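Local coordinates for xyloglucan-specific endo-beta-1,4-glucanase GH12 (PDB 4NPR), which probably cleaves internal beta-1,4-glucosidic linkages of xyloglucan, with retention of configuration, as a family 12 glycoside hydrolase, at residues T161-Y172 against S183-F193. Residues are numbered along the deposited sequence; the frame is centred on the assembly and turned at random.
Sequences TPTVAGIKFNLY and SFVAQSTTNSF
With CG anti to the carbonyl carbon in both (chi1 -77° and -67°), Phe169 and Phe184, which project from the same side of the sheet, bring their rings together at nearly a right angle. The edge of the Phe184 ring faces the flat side of Phe169 in a T-shaped pair with centroids 5.7 Å apart, and Phe184 CB adds a CH-pi contact over the Phe169 ring. Leu171, whose CG extends away from its backbone N, lays CD1 almost exactly over the middle of the Phe184 ring, 3.8 Å from its centroid. Val164 CG2 and Pro162 CG border that ring, while Phe200 of helix 198-207 adjoins both phenylalanines and extends the aromatic cluster. Farther along, Ile167 divides its branches: CG2 touches Ala186 CB at 3.8 Å, and CD1 reaches Phe193 CD1, also at 3.8 Å, linking this strand to the start of strand 192-196. On the other side of the sheet, Tyr172 CE2 lies 3.6 Å from Val185 CG2. Here too Gln187 NE2 donates to Asn170 OD1 at 2.9 Å; the acceptor lies in the plane of the Gln187 amide, but the donor stands above the carbonyl plane of Asn170, with the two amides turned 68° apart. Gln187 OE1 rests against Lys168 CG, and the backbone N of Gln187 makes a nearly straight bond to Lys168 O. Paired backbone bonds join Asn170 with Val185 and Tyr172 with Ser183. The segments thus form part of an antiparallel beta hairpin, strands 167-176 and 179-186, with strand 163-164 added beyond a type I' turn, at one margin of the larger sheet in the beta-jelly roll of family 12 glycoside hydrolases.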
ATOM      1  N   THR A 161      11.639 -11.500  11.593  1.00 14.19           N
ATOM      2  CA  THR A 161      10.483 -12.237  11.132  1.00 14.69           C
ATOM      3  C   THR A 161       9.358 -12.198  12.169  1.00 15.18           C
ATOM      4  O   THR A 161       8.854 -13.223  12.580  1.00 17.23           O
ATOM      5  CB  THR A 161      10.902 -13.693  10.808  1.00 14.64           C
ATOM      6  OG1 THR A 161      11.511 -14.293  11.965  1.00 14.22           O
ATOM      7  CG2 THR A 161      11.928 -13.731   9.607  1.00 14.16           C
ATOM      8  N   PRO A 162       8.921 -10.994  12.561  1.00 15.67           N
ATOM      9  CA  PRO A 162       7.885 -10.862  13.594  1.00 14.80           C
ATOM     10  C   PRO A 162       6.475 -11.248  13.154  1.00 14.87           C
ATOM     11  O   PRO A 162       6.161 -11.241  11.980  1.00 13.92           O
ATOM     12  CB  PRO A 162       7.903  -9.376  13.872  1.00 14.37           C
ATOM     13  CG  PRO A 162       8.128  -8.791  12.492  1.00 14.49           C
ATOM     14  CD  PRO A 162       9.141  -9.705  11.860  1.00 14.94           C
ATOM     15  N   THR A 163       5.640 -11.573  14.134  1.00 16.13           N
ATOM     16  CA  THR A 163       4.230 -11.865  13.927  1.00 16.35           C
ATOM     17  C   THR A 163       3.482 -10.616  14.438  1.00 16.20           C
ATOM     18  O   THR A 163       3.650 -10.216  15.560  1.00 18.56           O
ATOM     19  CB  THR A 163       3.833 -13.152  14.717  1.00 16.79           C
ATOM     20  OG1 THR A 163       4.405 -14.315  14.093  1.00 16.42           O
ATOM     21  CG2 THR A 163       2.326 -13.320  14.798  1.00 16.52           C
ATOM     22  N   VAL A 164       2.689  -9.989  13.604  1.00 16.29           N
ATOM     23  CA  VAL A 164       2.000  -8.765  13.934  1.00 16.63           C
ATOM     24  C   VAL A 164       0.612  -8.897  13.347  1.00 17.69           C
ATOM     25  O   VAL A 164       0.444  -9.387  12.201  1.00 19.66           O
ATOM     26  CB  VAL A 164       2.640  -7.550  13.232  1.00 17.55           C
ATOM     27  CG1 VAL A 164       1.938  -6.261  13.648  1.00 17.50           C
ATOM     28  CG2 VAL A 164       4.147  -7.509  13.474  1.00 17.45           C
ATOM     29  N   ALA A 165      -0.370  -8.469  14.132  1.00 17.10           N
ATOM     30  CA  ALA A 165      -1.796  -8.554  13.797  1.00 17.10           C
ATOM     31  C   ALA A 165      -2.204  -9.944  13.294  1.00 16.99           C
ATOM     32  O   ALA A 165      -2.995 -10.079  12.356  1.00 16.86           O
ATOM     33  CB  ALA A 165      -2.183  -7.431  12.823  1.00 17.75           C
ATOM     34  N   GLY A 166      -1.632 -10.960  13.956  1.00 17.01           N
ATOM     35  CA  GLY A 166      -1.922 -12.384  13.728  1.00 16.52           C
ATOM     36  C   GLY A 166      -1.227 -13.051  12.541  1.00 17.13           C
ATOM     37  O   GLY A 166      -1.481 -14.202  12.284  1.00 17.09           O
ATOM     38  N   ILE A 167      -0.367 -12.325  11.817  1.00 17.63           N
ATOM     39  CA  ILE A 167       0.245 -12.803  10.567  1.00 16.87           C
ATOM     40  C   ILE A 167       1.751 -12.766  10.733  1.00 15.70           C
ATOM     41  O   ILE A 167       2.281 -11.795  11.251  1.00 14.04           O
ATOM     42  CB  ILE A 167      -0.078 -11.825   9.390  1.00 17.89           C
ATOM     43  CG1 ILE A 167      -1.568 -11.811   9.063  1.00 17.41           C
ATOM     44  CG2 ILE A 167       0.736 -12.151   8.137  1.00 18.47           C
ATOM     45  CD1 ILE A 167      -1.943 -10.712   8.097  1.00 16.91           C
ATOM     46  N   LYS A 168       2.429 -13.809  10.264  1.00 16.24           N
ATOM     47  CA  LYS A 168       3.896 -13.867  10.269  1.00 16.70           C
ATOM     48  C   LYS A 168       4.460 -13.117   9.062  1.00 15.15           C
ATOM     49  O   LYS A 168       4.043 -13.317   7.932  1.00 14.93           O
ATOM     50  CB  LYS A 168       4.376 -15.293  10.263  1.00 19.03           C
ATOM     51  CG  LYS A 168       5.746 -15.526  10.942  1.00 23.08           C
ATOM     52  CD  LYS A 168       5.724 -16.843  11.761  1.00 25.22           C
ATOM     53  CE  LYS A 168       7.084 -17.571  11.805  1.00 28.04           C
ATOM     54  NZ  LYS A 168       8.216 -16.692  12.223  1.00 27.85           N
ATOM     55  N   PHE A 169       5.389 -12.223   9.346  1.00 13.70           N
ATOM     56  CA  PHE A 169       5.983 -11.332   8.368  1.00 12.67           C
ATOM     57  C   PHE A 169       7.481 -11.562   8.252  1.00 12.21           C
ATOM     58  O   PHE A 169       8.141 -11.839   9.246  1.00 12.20           O
ATOM     59  CB  PHE A 169       5.730  -9.896   8.819  1.00 12.30           C
ATOM     60  CG  PHE A 169       4.328  -9.427   8.559  1.00 11.81           C
ATOM     61  CD1 PHE A 169       3.923  -9.101   7.277  1.00 11.95           C
ATOM     62  CD2 PHE A 169       3.429  -9.332   9.563  1.00 11.72           C
ATOM     63  CE1 PHE A 169       2.630  -8.696   7.020  1.00 11.85           C
ATOM     64  CE2 PHE A 169       2.149  -8.928   9.314  1.00 11.85           C
ATOM     65  CZ  PHE A 169       1.748  -8.595   8.048  1.00 11.54           C
ATOM     66  N   ASN A 170       8.009 -11.455   7.039  1.00 12.22           N
ATOM     67  CA  ASN A 170       9.403 -11.117   6.857  1.00 12.04           C
ATOM     68  C   ASN A 170       9.503  -9.582   6.871  1.00 12.25           C
ATOM     69  O   ASN A 170       8.805  -8.917   6.123  1.00 13.19           O
ATOM     70  CB  ASN A 170       9.915 -11.589   5.532  1.00 11.73           C
ATOM     71  CG  ASN A 170      10.057 -13.086   5.449  1.00 11.90           C
ATOM     72  OD1 ASN A 170      10.309 -13.779   6.414  1.00 11.71           O
ATOM     73  ND2 ASN A 170       9.892 -13.588   4.250  1.00 12.43           N
ATOM     74  N   LEU A 171      10.408  -9.028   7.667  1.00 12.06           N
ATOM     75  CA  LEU A 171      10.573  -7.580   7.757  1.00 11.96           C
ATOM     76  C   LEU A 171      11.847  -7.107   7.063  1.00 11.11           C
ATOM     77  O   LEU A 171      12.913  -7.584   7.360  1.00 10.28           O
ATOM     78  CB  LEU A 171      10.600  -7.124   9.221  1.00 12.66           C
ATOM     79  CG  LEU A 171      10.835  -5.597   9.389  1.00 13.28           C
ATOM     80  CD1 LEU A 171       9.773  -4.824   8.620  1.00 13.60           C
ATOM     81  CD2 LEU A 171      10.852  -5.138  10.849  1.00 13.33           C
ATOM     82  N   TYR A 172      11.704  -6.086   6.221  1.00 10.87           N
ATOM     83  CA  TYR A 172      12.773  -5.497   5.467  1.00 10.79           C
ATOM     84  C   TYR A 172      12.950  -4.031   5.793  1.00 10.90           C
ATOM     85  O   TYR A 172      11.989  -3.330   6.094  1.00 10.74           O
ATOM     86  CB  TYR A 172      12.447  -5.636   3.987  1.00 11.16           C
ATOM     87  CG  TYR A 172      12.312  -7.064   3.607  1.00 11.33           C
ATOM     88  CD1 TYR A 172      13.427  -7.798   3.255  1.00 11.35           C
ATOM     89  CD2 TYR A 172      11.101  -7.690   3.671  1.00 11.52           C
ATOM     90  CE1 TYR A 172      13.344  -9.134   2.947  1.00 12.10           C
ATOM     91  CE2 TYR A 172      10.983  -9.027   3.382  1.00 12.26           C
ATOM     92  CZ  TYR A 172      12.102  -9.767   3.003  1.00 12.76           C
ATOM     93  OH  TYR A 172      11.978 -11.155   2.719  1.00 13.24           O
ATOM     94  N   SER A 183       9.335  -2.593   5.408  1.00 12.91           N
ATOM     95  CA  SER A 183       8.354  -3.386   4.674  1.00 11.74           C
ATOM     96  C   SER A 183       8.078  -4.724   5.342  1.00 11.20           C
ATOM     97  O   SER A 183       8.979  -5.532   5.502  1.00 10.24           O
ATOM     98  CB  SER A 183       8.816  -3.634   3.243  1.00 11.45           C
ATOM     99  OG  SER A 183       8.761  -2.448   2.494  1.00 11.02           O
ATOM    100  N   PHE A 184       6.808  -4.926   5.721  1.00 10.73           N
ATOM    101  CA  PHE A 184       6.363  -6.155   6.332  1.00 10.74           C
ATOM    102  C   PHE A 184       5.789  -6.958   5.190  1.00 11.16           C
ATOM    103  O   PHE A 184       4.838  -6.542   4.552  1.00 11.58           O
ATOM    104  CB  PHE A 184       5.278  -5.892   7.376  1.00 10.35           C
ATOM    105  CG  PHE A 184       5.763  -5.143   8.581  1.00  9.87           C
ATOM    106  CD1 PHE A 184       5.955  -3.783   8.534  1.00  9.70           C
ATOM    107  CD2 PHE A 184       6.002  -5.803   9.775  1.00  9.70           C
ATOM    108  CE1 PHE A 184       6.403  -3.102   9.642  1.00  9.64           C
ATOM    109  CE2 PHE A 184       6.443  -5.131  10.889  1.00  9.23           C
ATOM    110  CZ  PHE A 184       6.644  -3.780  10.816  1.00  9.60           C
ATOM    111  N   VAL A 185       6.383  -8.095   4.907  1.00 11.37           N
ATOM    112  CA  VAL A 185       5.956  -8.897   3.791  1.00 11.80           C
ATOM    113  C   VAL A 185       5.436 -10.218   4.320  1.00 12.68           C
ATOM    114  O   VAL A 185       6.210 -11.021   4.911  1.00 12.31           O
ATOM    115  CB  VAL A 185       7.121  -9.169   2.837  1.00 11.87           C
ATOM    116  CG1 VAL A 185       6.639 -10.072   1.696  1.00 12.07           C
ATOM    117  CG2 VAL A 185       7.716  -7.853   2.306  1.00 11.44           C
ATOM    118  N   ALA A 186       4.133 -10.441   4.148  1.00 13.11           N
ATOM    119  CA  ALA A 186       3.518 -11.623   4.728  1.00 14.15           C
ATOM    120  C   ALA A 186       4.090 -12.887   4.092  1.00 14.64           C
ATOM    121  O   ALA A 186       4.300 -12.935   2.879  1.00 16.25           O
ATOM    122  CB  ALA A 186       2.021 -11.578   4.572  1.00 14.23           C
ATOM    123  N   GLN A 187       4.394 -13.877   4.917  1.00 14.28           N
ATOM    124  CA  GLN A 187       4.940 -15.158   4.446  1.00 14.83           C
ATOM    125  C   GLN A 187       3.962 -15.996   3.584  1.00 15.11           C
ATOM    126  O   GLN A 187       4.408 -16.751   2.734  1.00 14.73           O
ATOM    127  CB  GLN A 187       5.433 -15.983   5.649  1.00 14.72           C
ATOM    128  CG  GLN A 187       6.571 -15.285   6.351  1.00 15.61           C
ATOM    129  CD  GLN A 187       7.298 -16.109   7.408  1.00 16.33           C
ATOM    130  OE1 GLN A 187       6.764 -17.038   8.039  1.00 16.84           O
ATOM    131  NE2 GLN A 187       8.535 -15.723   7.636  1.00 17.28           N
ATOM    132  N   SER A 188       2.656 -15.890   3.843  1.00 15.48           N
ATOM    133  CA  SER A 188       1.627 -16.447   2.967  1.00 16.24           C
ATOM    134  C   SER A 188       0.857 -15.330   2.336  1.00 15.90           C
ATOM    135  O   SER A 188       0.526 -14.354   2.986  1.00 16.05           O
ATOM    136  CB  SER A 188       0.626 -17.320   3.725  1.00 17.52           C
ATOM    137  OG  SER A 188       1.289 -18.381   4.400  1.00 20.31           O
ATOM    138  N   THR A 189       0.541 -15.481   1.064  1.00 15.81           N
ATOM    139  CA  THR A 189      -0.394 -14.597   0.416  1.00 15.79           C
ATOM    140  C   THR A 189      -1.715 -14.611   1.155  1.00 16.66           C
ATOM    141  O   THR A 189      -2.263 -15.670   1.385  1.00 17.18           O
ATOM    142  CB  THR A 189      -0.661 -15.092  -0.976  1.00 15.74           C
ATOM    143  OG1 THR A 189       0.593 -15.061  -1.672  1.00 15.84           O
ATOM    144  CG2 THR A 189      -1.770 -14.249  -1.652  1.00 15.67           C
ATOM    145  N   THR A 190      -2.251 -13.416   1.410  1.00 17.00           N
ATOM    146  CA  THR A 190      -3.350 -13.195   2.314  1.00 15.89           C
ATOM    147  C   THR A 190      -4.358 -12.223   1.708  1.00 15.44           C
ATOM    148  O   THR A 190      -4.230 -11.001   1.839  1.00 15.16           O
ATOM    149  CB  THR A 190      -2.797 -12.607   3.599  1.00 16.68           C
ATOM    150  OG1 THR A 190      -1.807 -13.520   4.138  1.00 18.39           O
ATOM    151  CG2 THR A 190      -3.902 -12.379   4.598  1.00 16.46           C
ATOM    152  N   ASN A 191      -5.375 -12.768   1.029  1.00 14.12           N
ATOM    153  CA  ASN A 191      -6.344 -11.937   0.371  1.00 13.24           C
ATOM    154  C   ASN A 191      -7.478 -11.448   1.238  1.00 12.18           C
ATOM    155  O   ASN A 191      -8.224 -10.625   0.803  1.00 11.69           O
ATOM    156  CB  ASN A 191      -6.871 -12.614  -0.883  1.00 13.89           C
ATOM    157  CG  ASN A 191      -8.039 -13.526  -0.603  1.00 13.64           C
ATOM    158  OD1 ASN A 191      -8.696 -13.448   0.433  1.00 14.03           O
ATOM    159  ND2 ASN A 191      -8.328 -14.355  -1.542  1.00 13.33           N
ATOM    160  N   SER A 192      -7.598 -11.932   2.461  1.00 11.98           N
ATOM    161  CA  SER A 192      -8.631 -11.433   3.406  1.00 11.89           C
ATOM    162  C   SER A 192      -7.949 -11.033   4.686  1.00 11.93           C
ATOM    163  O   SER A 192      -7.132 -11.810   5.185  1.00 11.95           O
ATOM    164  CB  SER A 192      -9.647 -12.536   3.754  1.00 11.56           C
ATOM    165  OG  SER A 192     -10.399 -12.870   2.606  1.00 11.94           O
ATOM    166  N   PHE A 193      -8.289  -9.858   5.219  1.00 11.75           N
ATOM    167  CA  PHE A 193      -7.644  -9.313   6.416  1.00 11.87           C
ATOM    168  C   PHE A 193      -8.539  -8.352   7.174  1.00 11.19           C
ATOM    169  O   PHE A 193      -9.170  -7.512   6.586  1.00 10.96           O
ATOM    170  CB  PHE A 193      -6.361  -8.536   6.033  1.00 12.51           C
ATOM    171  CG  PHE A 193      -5.698  -7.798   7.202  1.00 12.48           C
ATOM    172  CD1 PHE A 193      -4.977  -8.492   8.165  1.00 12.78           C
ATOM    173  CD2 PHE A 193      -5.790  -6.421   7.320  1.00 12.58           C
ATOM    174  CE1 PHE A 193      -4.386  -7.829   9.240  1.00 13.26           C
ATOM    175  CE2 PHE A 193      -5.215  -5.752   8.380  1.00 12.69           C
ATOM    176  CZ  PHE A 193      -4.511  -6.449   9.346  1.00 13.05           C
TER